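Local atomic coordinates of exosome complex component Rrp42 (Pyrococcus abyssi, PDB entry 2PO1), a protein that is predicted to serve as a non-catalytic component of the archaeal exosome, an RNA-degrading complex, helping to shape the active site of its partner subunit Rrp41. Residues G44-A49 with Q61-I66; V55-T60 with I156-I161; P95-G100 with V143-H148; T200-G205 with V210-D215. All coordinates share one frame; numbering follows the deposited sequence.

Contact 1 of 4, residues G44-A49 with Q61-I66; sequences GVIEKA and QVLVGI
Leu-63 reaches from strand 60-71 to the loop 44-49 and makes the side-chain contacts with both Val-45 and Ile-46 through its two methyl branches. Its CB points toward the loop, CG forks just beyond it, and the methyls then part company. CD2 runs up against CG2 of Val-45 at 3.5 Å and also borders Ile-46 CG1, 3.9 Å from that same CD2. CD1 turns to the end of the isoleucine, with Leu-63 CD1 and Ile-46 CD1 3.9 Å apart. The leucine thus straddles two consecutive loop residues: it lies alongside Val-45, the two side chains pointing opposite ways, and meets Ile-46 at a slant. The valine can offer CG2 because CG1 stands anti to the carbonyl carbon (chi1 -61°), which leaves CG2 between the backbone N and that carbon.

The loop joins strands 39-43 and 51-57 of the mixed sheet in the first RNase PH-type domain, and here it folds back against the face of the sheet on which Leu-63 lies. On the other face, Val-62 and Val-64 pack on helix 152-166. Leu-63 also touches an aromatic side chain of another protein chain of the assembly, and charged side chains of another protein chain pair with Glu-47 and Lys-48. Farther along, Ala-49 directs its methyl at the backbone instead of a side chain, CB lying 3.5 Å from the carbonyl O of Ile-66.

Contact 2 of 4, residues V55-T60 with I156-I161; sequences VKLGST and IGIAAI
Val-55 is pressed into the side of helix 156-161, next to Ala-159 and Ile-158. Its CG2 does most of the touching: it sits 3.4 Å from Ala-159 CA, closer than carbons usually pack, and 3.5 Å from the CB of the same alanine. At this small residue the valine methyl comes right up to the helix backbone. With CG1 anti to the backbone N (chi1 174°), the valine turns CG2 to Ala-159 and CG1 toward Ile-158, and CG2 also meets Ile-158 CG2 at 3.6 Å. Ile-158 CG2 lies near the other valine methyl as well, 3.9 Å from Val-55 CG1, so it bears on both branches, the two side chains lying roughly perpendicular.

Lys-56, the next residue, has its amino group in a salt bridge with Glu-40 of the neighbouring strand. Leu-57 returns to the helix and extends the contact by one methyl pair, its CD1 lying 3.9 Å from Ile-158 CD1. Ile-158 consequently spans two strand residues, giving CG2 to the valine and CD1 to the leucine. From Leu-57 to Thr-60 the chain makes a type II' turn, closed by backbone bonds in both directions between these end residues, with Gly-58 at positive phi. Thr-60 OG1 is hydrogen-bonded to Asp-149 N and Gly-150 O.

Strand 55-57 and the helix run nearly antiparallel, at 156° with their axes 8.2 Å apart, while Ile-156 and Ala-160 pack on helix 104-118. The arrangement is the buried alpha/beta layer of the RNase PH fold, a beta hairpin lying against a helix of the S5-type domain.

Contact 3 of 4, residues P95-G100 with V143-H148; sequences PTFEPG and VHVLDH. With nucleotides of chain A.
Phe-97 and His-148 form an aromatic pair whose rings meet at their outer atoms. Their planes are almost parallel, at 6°, yet the rings do not overlap as a stack, and the centroids are 5.3 Å apart. The closest atoms are Phe-97 CZ and His-148 CD2 at 3.3 Å. The phenyl tip also borders the histidine's methylene, with Phe-97 CZ 3.6 Å from His-148 CB. The imidazole reaches this position because its CG stands anti to the backbone N (chi1 170°).

Apolar contact continues with Val-145, whose CG1 comes to the edge of the phenyl ring, near its plane, 3.9 Å from Phe-97 CE1.

The polar link is slighter: one water weakly bridges Thr-96 OG1 and His-148 NE2, accepting from NE2 at 2.9 Å. The threonine hydroxyl has its stronger partner in Ser-94 OG.

Bound RNA approaches the far end of the loop, where Gly-100 O lies 3.2 Å from C6 of adenosine A4 of chain A and Glu-98 packs on another adenine base.

Strand 135-147, which carries Val-145, ends with a classic beta bulge at Leu-146 and Asp-147, both facing Gln-61 of strand 60-71. Phe-97 touches Leu-89 of strand 82-89 and Leu-152 of helix 152-166 as well as Val-145, and the loop leading into helix 104-118 lies against the sheet here.

Contact 4 of 4, residues T200-G205 with V210-D215; sequences TFAKIG and VDPSLD
Phe-201 and Val-210 face each other as an antiparallel non-hydrogen-bonded pair, their CA atoms 4.2 Å apart, in the beta hairpin formed by strands 197-204 and 207-210 in the second RNase PH-type domain. Both side chains lie on the same face of the four-stranded sheet. The phenyl ring leans over its neighbour, with Phe-201 CE2 3.9 Å from Val-210 CB, and the valine's CG2 sits above one ring face, displaced toward the rim. Placing CG2 anti to the backbone N (chi1 73° for CG1) also brings this methyl beside the carbonyl of Thr-200.

That carbonyl is the polar centre of the contact. Asp-211 N donates to Thr-200 O at 3.0 Å. Val-210 CA adds a CA-H...O contact to the same oxygen. Beyond the strand end, Pro-212 packs its ring against Ala-202, the two CB atoms 3.5 Å apart.

A second shell of polar partners surrounds the chain after Val-210. Asp-211 turns its CB away from the strand, and its carboxylate forms salt bridges with Arg-37 and Arg-31 and accepts from Asn-151 ND2, an environment likely to stabilise its negative charge. Thr-200 OG1 is hydrogen-bonded to Thr-225 and Asp-154, tying the strand to its sheet neighbour and to helix 152-166. Next along the chain, Ser-213 occupies the N-cap of helix 214-219: its OG caps a backbone N of the first turn, and Glu-216 OE2 accepts from Ser-213 N.

Contacts 1, 2 and 3 belong to the first RNase PH-type domain and share its mixed sheet, with centres 12 to 16 Å apart. Strands 51-57, 60-71 and 135-147 are neighbours there: Val-62 N pairs with Val-55 O, and His-144 N with Leu-63 O. The segments of contacts 1 and 2 alternate along the chain, and contact 3 forms within the long connection between the two segments of contact 2. Contact 4 follows later, in the second domain, about 27 Å from contact 1 between centres. RNA approaches contacts 1 and 3. The first-domain sheet and helix 152-166 thus form one continuous core, which the second domain abuts where Asp-211 touches Leu-57 and Leu-214 touches His-148.

Contact 1 of 4, residues G44-A49 with Q61-I66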
# COMPACT_ATOMS: atom_id res chain seq x y z
N GLY C 44 -22.78 -24.52 5.13
CA GLY C 44 -21.80 -25.57 5.34
C GLY C 44 -21.16 -26.10 4.09
O GLY C 44 -20.64 -27.21 4.06
N VAL C 45 -21.15 -25.27 3.06
CA VAL C 45 -20.66 -25.64 1.73
C VAL C 45 -19.11 -25.65 1.66
O VAL C 45 -18.54 -26.33 0.83
CB VAL C 45 -21.24 -24.70 0.63
CG1 VAL C 45 -22.72 -24.80 0.58
CG2 VAL C 45 -20.86 -23.26 0.89
N ILE C 46 -18.44 -24.84 2.50
CA ILE C 46 -16.97 -24.85 2.56
C ILE C 46 -16.59 -25.61 3.85
O ILE C 46 -16.54 -25.05 4.95
CB ILE C 46 -16.32 -23.43 2.58
CG1 ILE C 46 -16.78 -22.58 1.38
CG2 ILE C 46 -14.82 -23.57 2.60
CD1 ILE C 46 -16.55 -23.24 0.00
N GLU C 47 -16.34 -26.91 3.70
CA GLU C 47 -16.34 -27.77 4.87
C GLU C 47 -15.07 -27.55 5.70
O GLU C 47 -15.03 -27.81 6.91
CB GLU C 47 -16.65 -29.25 4.51
CG GLU C 47 -15.62 -29.96 3.61
CD GLU C 47 -15.89 -29.81 2.08
OE1 GLU C 47 -16.69 -28.92 1.66
OE2 GLU C 47 -15.28 -30.59 1.30
N LYS C 48 -14.05 -27.03 5.06
CA LYS C 48 -12.87 -26.62 5.75
C LYS C 48 -13.15 -25.46 6.69
O LYS C 48 -12.60 -25.43 7.78
CB LYS C 48 -11.76 -26.27 4.78
CG LYS C 48 -11.06 -27.54 4.24
CD LYS C 48 -9.73 -27.15 3.61
CE LYS C 48 -9.02 -28.39 3.14
NZ LYS C 48 -7.53 -28.14 3.00
N ALA C 49 -13.95 -24.50 6.29
CA ALA C 49 -14.29 -23.40 7.18
C ALA C 49 -15.10 -23.95 8.36
O ALA C 49 -15.65 -25.07 8.30
CB ALA C 49 -15.13 -22.33 6.40
N GLN C 61 -25.04 -14.05 -6.04
CA GLN C 61 -24.58 -15.17 -5.21
C GLN C 61 -23.51 -14.67 -4.34
O GLN C 61 -22.58 -14.03 -4.82
CB GLN C 61 -23.94 -16.21 -6.08
CG GLN C 61 -24.84 -16.61 -7.17
CD GLN C 61 -24.57 -18.01 -7.59
OE1 GLN C 61 -24.27 -18.85 -6.75
NE2 GLN C 61 -24.66 -18.27 -8.87
N VAL C 62 -23.57 -14.99 -3.05
CA VAL C 62 -22.47 -14.62 -2.22
C VAL C 62 -22.13 -15.79 -1.30
O VAL C 62 -23.01 -16.51 -0.86
CB VAL C 62 -22.75 -13.34 -1.43
CG1 VAL C 62 -23.78 -12.45 -2.10
CG2 VAL C 62 -23.06 -13.63 -0.08
N LEU C 63 -20.84 -16.03 -1.09
CA LEU C 63 -20.40 -17.07 -0.20
C LEU C 63 -19.84 -16.41 0.99
O LEU C 63 -18.96 -15.50 0.85
CB LEU C 63 -19.17 -17.74 -0.79
CG LEU C 63 -18.99 -19.24 -0.77
CD1 LEU C 63 -17.52 -19.65 -1.18
CD2 LEU C 63 -19.61 -20.00 0.47
N VAL C 64 -20.19 -16.91 2.16
CA VAL C 64 -19.54 -16.42 3.36
C VAL C 64 -18.93 -17.57 4.06
O VAL C 64 -19.54 -18.67 4.17
CB VAL C 64 -20.56 -15.71 4.33
CG1 VAL C 64 -19.91 -15.39 5.71
CG2 VAL C 64 -21.01 -14.51 3.69
N GLY C 65 -17.70 -17.36 4.49
CA GLY C 65 -17.00 -18.40 5.26
C GLY C 65 -16.74 -17.82 6.64
O GLY C 65 -16.50 -16.61 6.76
N ILE C 66 -16.86 -18.66 7.68
CA ILE C 66 -16.53 -18.26 9.04
C ILE C 66 -15.32 -19.02 9.41
O ILE C 66 -15.28 -20.22 9.25
CB ILE C 66 -17.66 -18.62 10.05
CG1 ILE C 66 -19.00 -17.99 9.63
CG2 ILE C 66 -17.25 -18.25 11.46
CD1 ILE C 66 -19.10 -16.48 9.63

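Contact 2 of 4, residues V55-T60 with I156-I161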
# COMPACT_ATOMS: atom_id res chain seq x y z
N VAL C 55 -25.42 -18.00 -0.42
CA VAL C 55 -26.74 -17.39 -0.61
C VAL C 55 -26.92 -16.89 -2.03
O VAL C 55 -26.02 -16.30 -2.57
CB VAL C 55 -27.02 -16.29 0.41
CG1 VAL C 55 -28.32 -15.58 0.12
CG2 VAL C 55 -27.13 -16.94 1.80
N LYS C 56 -28.06 -17.21 -2.65
CA LYS C 56 -28.43 -16.70 -3.96
C LYS C 56 -29.71 -15.94 -3.80
O LYS C 56 -30.68 -16.51 -3.29
CB LYS C 56 -28.62 -17.85 -4.95
CG LYS C 56 -27.38 -18.75 -5.03
CD LYS C 56 -27.49 -19.77 -6.17
CE LYS C 56 -26.54 -20.93 -5.92
NZ LYS C 56 -26.91 -22.16 -6.73
N LEU C 57 -29.69 -14.65 -4.18
CA LEU C 57 -30.89 -13.85 -4.33
C LEU C 57 -31.03 -13.71 -5.84
O LEU C 57 -30.28 -12.96 -6.46
CB LEU C 57 -30.67 -12.47 -3.71
CG LEU C 57 -31.25 -12.23 -2.34
CD1 LEU C 57 -31.10 -13.41 -1.31
CD2 LEU C 57 -30.84 -10.88 -1.76
N GLY C 58 -31.90 -14.54 -6.44
CA GLY C 58 -31.95 -14.68 -7.88
C GLY C 58 -30.54 -15.07 -8.23
O GLY C 58 -30.01 -16.04 -7.66
N SER C 59 -29.91 -14.26 -9.08
CA SER C 59 -28.64 -14.59 -9.64
C SER C 59 -27.51 -13.98 -8.85
O SER C 59 -26.37 -14.23 -9.14
CB SER C 59 -28.57 -14.09 -11.08
OG SER C 59 -29.30 -14.94 -11.95
N THR C 60 -27.82 -13.11 -7.88
CA THR C 60 -26.80 -12.63 -6.98
C THR C 60 -26.35 -13.81 -6.12
O THR C 60 -27.17 -14.50 -5.52
CB THR C 60 -27.34 -11.51 -6.04
OG1 THR C 60 -27.42 -10.29 -6.77
CG2 THR C 60 -26.43 -11.31 -4.86
N ILE C 156 -25.47 -10.62 1.42
CA ILE C 156 -24.32 -10.77 2.29
C ILE C 156 -24.77 -10.92 3.74
O ILE C 156 -24.24 -11.74 4.46
CB ILE C 156 -23.31 -9.57 2.18
CG1 ILE C 156 -22.61 -9.55 0.81
CG2 ILE C 156 -22.31 -9.68 3.31
CD1 ILE C 156 -22.08 -8.24 0.48
N GLY C 157 -25.80 -10.19 4.20
CA GLY C 157 -26.21 -10.36 5.58
C GLY C 157 -26.86 -11.71 5.85
O GLY C 157 -26.70 -12.30 6.92
N ILE C 158 -27.64 -12.18 4.89
CA ILE C 158 -28.31 -13.49 5.00
C ILE C 158 -27.23 -14.54 5.07
O ILE C 158 -27.18 -15.33 6.00
CB ILE C 158 -29.19 -13.76 3.81
CG1 ILE C 158 -30.43 -12.90 3.91
CG2 ILE C 158 -29.66 -15.21 3.76
CD1 ILE C 158 -31.13 -12.77 2.57
N ALA C 159 -26.31 -14.50 4.12
CA ALA C 159 -25.18 -15.44 4.13
C ALA C 159 -24.39 -15.37 5.42
O ALA C 159 -23.94 -16.39 5.91
CB ALA C 159 -24.28 -15.20 2.96
N ALA C 160 -24.21 -14.15 5.98
CA ALA C 160 -23.30 -13.96 7.13
C ALA C 160 -23.95 -14.61 8.33
O ALA C 160 -23.34 -15.43 9.01
CB ALA C 160 -23.00 -12.48 7.39
N ILE C 161 -25.22 -14.32 8.56
CA ILE C 161 -25.83 -14.87 9.72
C ILE C 161 -26.07 -16.37 9.53
O ILE C 161 -26.02 -17.15 10.50
CB ILE C 161 -27.13 -14.11 10.16
CG1 ILE C 161 -27.54 -14.55 11.57
CG2 ILE C 161 -28.21 -14.29 9.16
CD1 ILE C 161 -26.52 -13.97 12.63

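Contact 3 of 4, residues P95-G100 with V143-H148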
# COMPACT_ATOMS: atom_id res chain seq x y z
N PRO C 95 -18.17 -6.93 -13.64
CA PRO C 95 -17.19 -6.13 -14.31
C PRO C 95 -16.93 -4.80 -13.61
O PRO C 95 -15.89 -4.17 -13.88
CB PRO C 95 -17.75 -5.95 -15.73
CG PRO C 95 -19.15 -6.20 -15.62
CD PRO C 95 -19.40 -7.08 -14.44
N THR C 96 -17.81 -4.42 -12.69
CA THR C 96 -17.57 -3.22 -11.90
C THR C 96 -16.61 -3.46 -10.71
O THR C 96 -16.30 -2.52 -9.99
CB THR C 96 -18.85 -2.63 -11.32
OG1 THR C 96 -19.37 -3.53 -10.33
CG2 THR C 96 -19.85 -2.43 -12.44
N PHE C 97 -16.18 -4.71 -10.52
CA PHE C 97 -15.40 -5.07 -9.33
C PHE C 97 -13.98 -5.15 -9.81
O PHE C 97 -13.68 -5.93 -10.67
CB PHE C 97 -15.79 -6.40 -8.70
CG PHE C 97 -17.16 -6.41 -8.06
CD1 PHE C 97 -17.72 -7.58 -7.65
CD2 PHE C 97 -17.87 -5.22 -7.87
CE1 PHE C 97 -18.99 -7.61 -7.08
CE2 PHE C 97 -19.10 -5.21 -7.32
CZ PHE C 97 -19.67 -6.40 -6.91
N GLU C 98 -13.11 -4.33 -9.26
CA GLU C 98 -11.74 -4.36 -9.72
C GLU C 98 -10.85 -4.99 -8.67
O GLU C 98 -11.16 -4.96 -7.48
CB GLU C 98 -11.26 -2.94 -10.06
CG GLU C 98 -11.93 -2.35 -11.32
CD GLU C 98 -11.42 -0.93 -11.67
OE1 GLU C 98 -10.80 -0.24 -10.80
OE2 GLU C 98 -11.65 -0.51 -12.84
N PRO C 99 -9.73 -5.59 -9.09
CA PRO C 99 -8.89 -6.12 -8.02
C PRO C 99 -8.37 -4.99 -7.12
O PRO C 99 -8.25 -3.85 -7.56
CB PRO C 99 -7.73 -6.80 -8.77
CG PRO C 99 -8.12 -6.82 -10.22
CD PRO C 99 -9.15 -5.78 -10.44
N GLY C 100 -8.08 -5.30 -5.87
CA GLY C 100 -7.44 -4.34 -4.98
C GLY C 100 -8.08 -4.37 -3.62
O GLY C 100 -8.99 -5.16 -3.37
N VAL C 143 -16.59 -12.54 3.46
CA VAL C 143 -17.71 -12.52 2.52
C VAL C 143 -17.05 -12.42 1.17
O VAL C 143 -16.29 -11.45 0.92
CB VAL C 143 -18.60 -11.29 2.62
CG1 VAL C 143 -19.68 -11.36 1.49
CG2 VAL C 143 -19.21 -11.12 4.05
N HIS C 144 -17.28 -13.46 0.37
CA HIS C 144 -16.81 -13.54 -0.97
C HIS C 144 -18.01 -13.38 -1.91
O HIS C 144 -18.82 -14.34 -2.11
CB HIS C 144 -16.16 -14.91 -1.16
CG HIS C 144 -14.83 -14.85 -1.82
ND1 HIS C 144 -13.78 -14.15 -1.27
CD2 HIS C 144 -14.34 -15.47 -2.92
CE1 HIS C 144 -12.73 -14.27 -2.06
NE2 HIS C 144 -13.03 -15.11 -3.03
N VAL C 145 -18.16 -12.19 -2.49
CA VAL C 145 -19.34 -11.98 -3.38
C VAL C 145 -18.93 -12.67 -4.69
O VAL C 145 -17.87 -12.37 -5.20
CB VAL C 145 -19.69 -10.50 -3.55
CG1 VAL C 145 -20.65 -10.28 -4.74
CG2 VAL C 145 -20.29 -9.97 -2.26
N LEU C 146 -19.73 -13.65 -5.16
CA LEU C 146 -19.38 -14.44 -6.34
C LEU C 146 -20.10 -13.99 -7.62
O LEU C 146 -19.62 -14.27 -8.68
CB LEU C 146 -19.69 -15.92 -6.16
CG LEU C 146 -19.05 -16.62 -4.97
CD1 LEU C 146 -19.60 -18.00 -4.92
CD2 LEU C 146 -17.49 -16.59 -5.10
N ASP C 147 -21.23 -13.28 -7.51
CA ASP C 147 -21.95 -12.85 -8.72
C ASP C 147 -22.83 -11.75 -8.23
O ASP C 147 -23.63 -11.97 -7.36
CB ASP C 147 -22.85 -13.98 -9.23
CG ASP C 147 -22.92 -14.05 -10.74
OD1 ASP C 147 -23.54 -15.03 -11.22
OD2 ASP C 147 -22.37 -13.19 -11.47
N HIS C 148 -22.66 -10.56 -8.79
CA HIS C 148 -23.37 -9.39 -8.34
C HIS C 148 -24.51 -9.16 -9.32
O HIS C 148 -24.31 -8.75 -10.49
CB HIS C 148 -22.39 -8.21 -8.33
CG HIS C 148 -23.05 -6.90 -8.10
ND1 HIS C 148 -24.33 -6.79 -7.61
CD2 HIS C 148 -22.61 -5.63 -8.31
CE1 HIS C 148 -24.65 -5.51 -7.51
NE2 HIS C 148 -23.62 -4.79 -7.93
P A A 4 -2.14 -4.36 -4.80
OP1 A A 4 -1.31 -4.34 -6.04
OP2 A A 4 -2.86 -3.13 -4.38
O5' A A 4 -1.14 -4.78 -3.60
C5' A A 4 -1.55 -5.47 -2.41
C4' A A 4 -2.02 -4.53 -1.30
O4' A A 4 -3.31 -3.90 -1.62
C3' A A 4 -2.18 -5.21 0.07
O3' A A 4 -1.21 -4.69 0.99
C2' A A 4 -3.62 -4.89 0.50
O2' A A 4 -3.65 -3.91 1.53
C1' A A 4 -4.34 -4.41 -0.78
N9 A A 4 -5.13 -5.46 -1.51
C8 A A 4 -4.83 -6.04 -2.80
N7 A A 4 -5.67 -6.96 -3.23
C5 A A 4 -6.61 -6.99 -2.15
C6 A A 4 -7.78 -7.75 -1.97
N6 A A 4 -8.17 -8.65 -2.93
N1 A A 4 -8.52 -7.53 -0.77
C2 A A 4 -8.10 -6.64 0.18
N3 A A 4 -7.02 -5.86 0.13
C4 A A 4 -6.30 -6.08 -1.08
O HOH W 1 -22.50 -2.65 -9.60

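Contact 4 of 4, residues T200-G205 with V210-D215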
# COMPACT_ATOMS: atom_id res chain seq x y z
N THR C 200 -33.52 -4.71 2.10
CA THR C 200 -33.07 -3.52 1.40
C THR C 200 -34.06 -3.13 0.33
O THR C 200 -34.60 -3.97 -0.33
CB THR C 200 -31.69 -3.78 0.79
OG1 THR C 200 -30.72 -3.79 1.85
CG2 THR C 200 -31.35 -2.74 -0.17
N PHE C 201 -34.37 -1.85 0.26
CA PHE C 201 -35.32 -1.30 -0.72
C PHE C 201 -34.59 -0.34 -1.64
O PHE C 201 -33.73 0.41 -1.18
CB PHE C 201 -36.46 -0.53 -0.02
CG PHE C 201 -37.19 -1.35 1.01
CD1 PHE C 201 -36.60 -1.63 2.25
CD2 PHE C 201 -38.44 -1.88 0.72
CE1 PHE C 201 -37.26 -2.44 3.18
CE2 PHE C 201 -39.10 -2.68 1.67
CZ PHE C 201 -38.50 -2.97 2.88
N ALA C 202 -34.96 -0.35 -2.92
CA ALA C 202 -34.52 0.69 -3.87
C ALA C 202 -35.67 1.66 -3.97
O ALA C 202 -36.80 1.25 -4.10
CB ALA C 202 -34.24 0.08 -5.21
N LYS C 203 -35.39 2.95 -3.86
CA LYS C 203 -36.38 3.92 -4.22
C LYS C 203 -36.16 4.26 -5.68
O LYS C 203 -35.06 4.70 -6.08
CB LYS C 203 -36.25 5.16 -3.35
CG LYS C 203 -37.13 6.31 -3.76
CD LYS C 203 -37.31 7.26 -2.60
CE LYS C 203 -38.23 8.41 -3.01
NZ LYS C 203 -38.43 9.28 -1.81
N ILE C 204 -37.19 4.02 -6.48
CA ILE C 204 -37.21 4.36 -7.91
C ILE C 204 -38.40 5.28 -8.16
O ILE C 204 -39.55 4.85 -8.06
CB ILE C 204 -37.31 3.10 -8.77
CG1 ILE C 204 -36.22 2.10 -8.33
CG2 ILE C 204 -37.25 3.45 -10.26
CD1 ILE C 204 -36.25 0.73 -9.06
N GLY C 205 -38.11 6.54 -8.45
CA GLY C 205 -39.14 7.56 -8.43
C GLY C 205 -39.77 7.61 -7.04
O GLY C 205 -39.07 7.76 -6.04
N VAL C 210 -38.53 -3.85 -2.85
CA VAL C 210 -37.59 -4.61 -2.05
C VAL C 210 -36.76 -5.52 -2.95
O VAL C 210 -37.20 -5.93 -4.05
CB VAL C 210 -38.29 -5.43 -0.96
CG1 VAL C 210 -38.98 -6.57 -1.58
CG2 VAL C 210 -37.25 -6.01 0.01
N ASP C 211 -35.55 -5.81 -2.49
CA ASP C 211 -34.62 -6.69 -3.18
C ASP C 211 -34.44 -6.28 -4.64
O ASP C 211 -34.82 -7.04 -5.53
CB ASP C 211 -35.09 -8.13 -3.10
CG ASP C 211 -34.14 -9.10 -3.75
OD1 ASP C 211 -34.65 -10.11 -4.28
OD2 ASP C 211 -32.90 -8.88 -3.73
N PRO C 212 -33.77 -5.13 -4.88
CA PRO C 212 -33.60 -4.56 -6.20
C PRO C 212 -32.59 -5.43 -6.93
O PRO C 212 -31.62 -5.81 -6.32
CB PRO C 212 -32.99 -3.16 -5.91
CG PRO C 212 -32.30 -3.28 -4.63
CD PRO C 212 -33.08 -4.33 -3.84
N SER C 213 -32.87 -5.81 -8.15
CA SER C 213 -31.89 -6.51 -8.99
C SER C 213 -30.92 -5.43 -9.47
O SER C 213 -31.15 -4.24 -9.26
CB SER C 213 -32.57 -7.07 -10.22
OG SER C 213 -33.15 -5.99 -10.96
N LEU C 214 -29.88 -5.85 -10.17
CA LEU C 214 -28.87 -4.91 -10.67
C LEU C 214 -29.53 -3.91 -11.59
O LEU C 214 -29.28 -2.71 -11.48
CB LEU C 214 -27.84 -5.68 -11.46
CG LEU C 214 -26.37 -5.39 -11.39
CD1 LEU C 214 -25.81 -5.93 -12.70
CD2 LEU C 214 -26.07 -3.93 -11.10
N ASP C 215 -30.41 -4.40 -12.46
CA ASP C 215 -31.08 -3.51 -13.41
C ASP C 215 -31.89 -2.45 -12.64
O ASP C 215 -31.92 -1.32 -13.04
CB ASP C 215 -32.02 -4.30 -14.30
CG ASP C 215 -31.28 -5.06 -15.39
OD1 ASP C 215 -30.18 -4.58 -15.80
OD2 ASP C 215 -31.79 -6.12 -15.80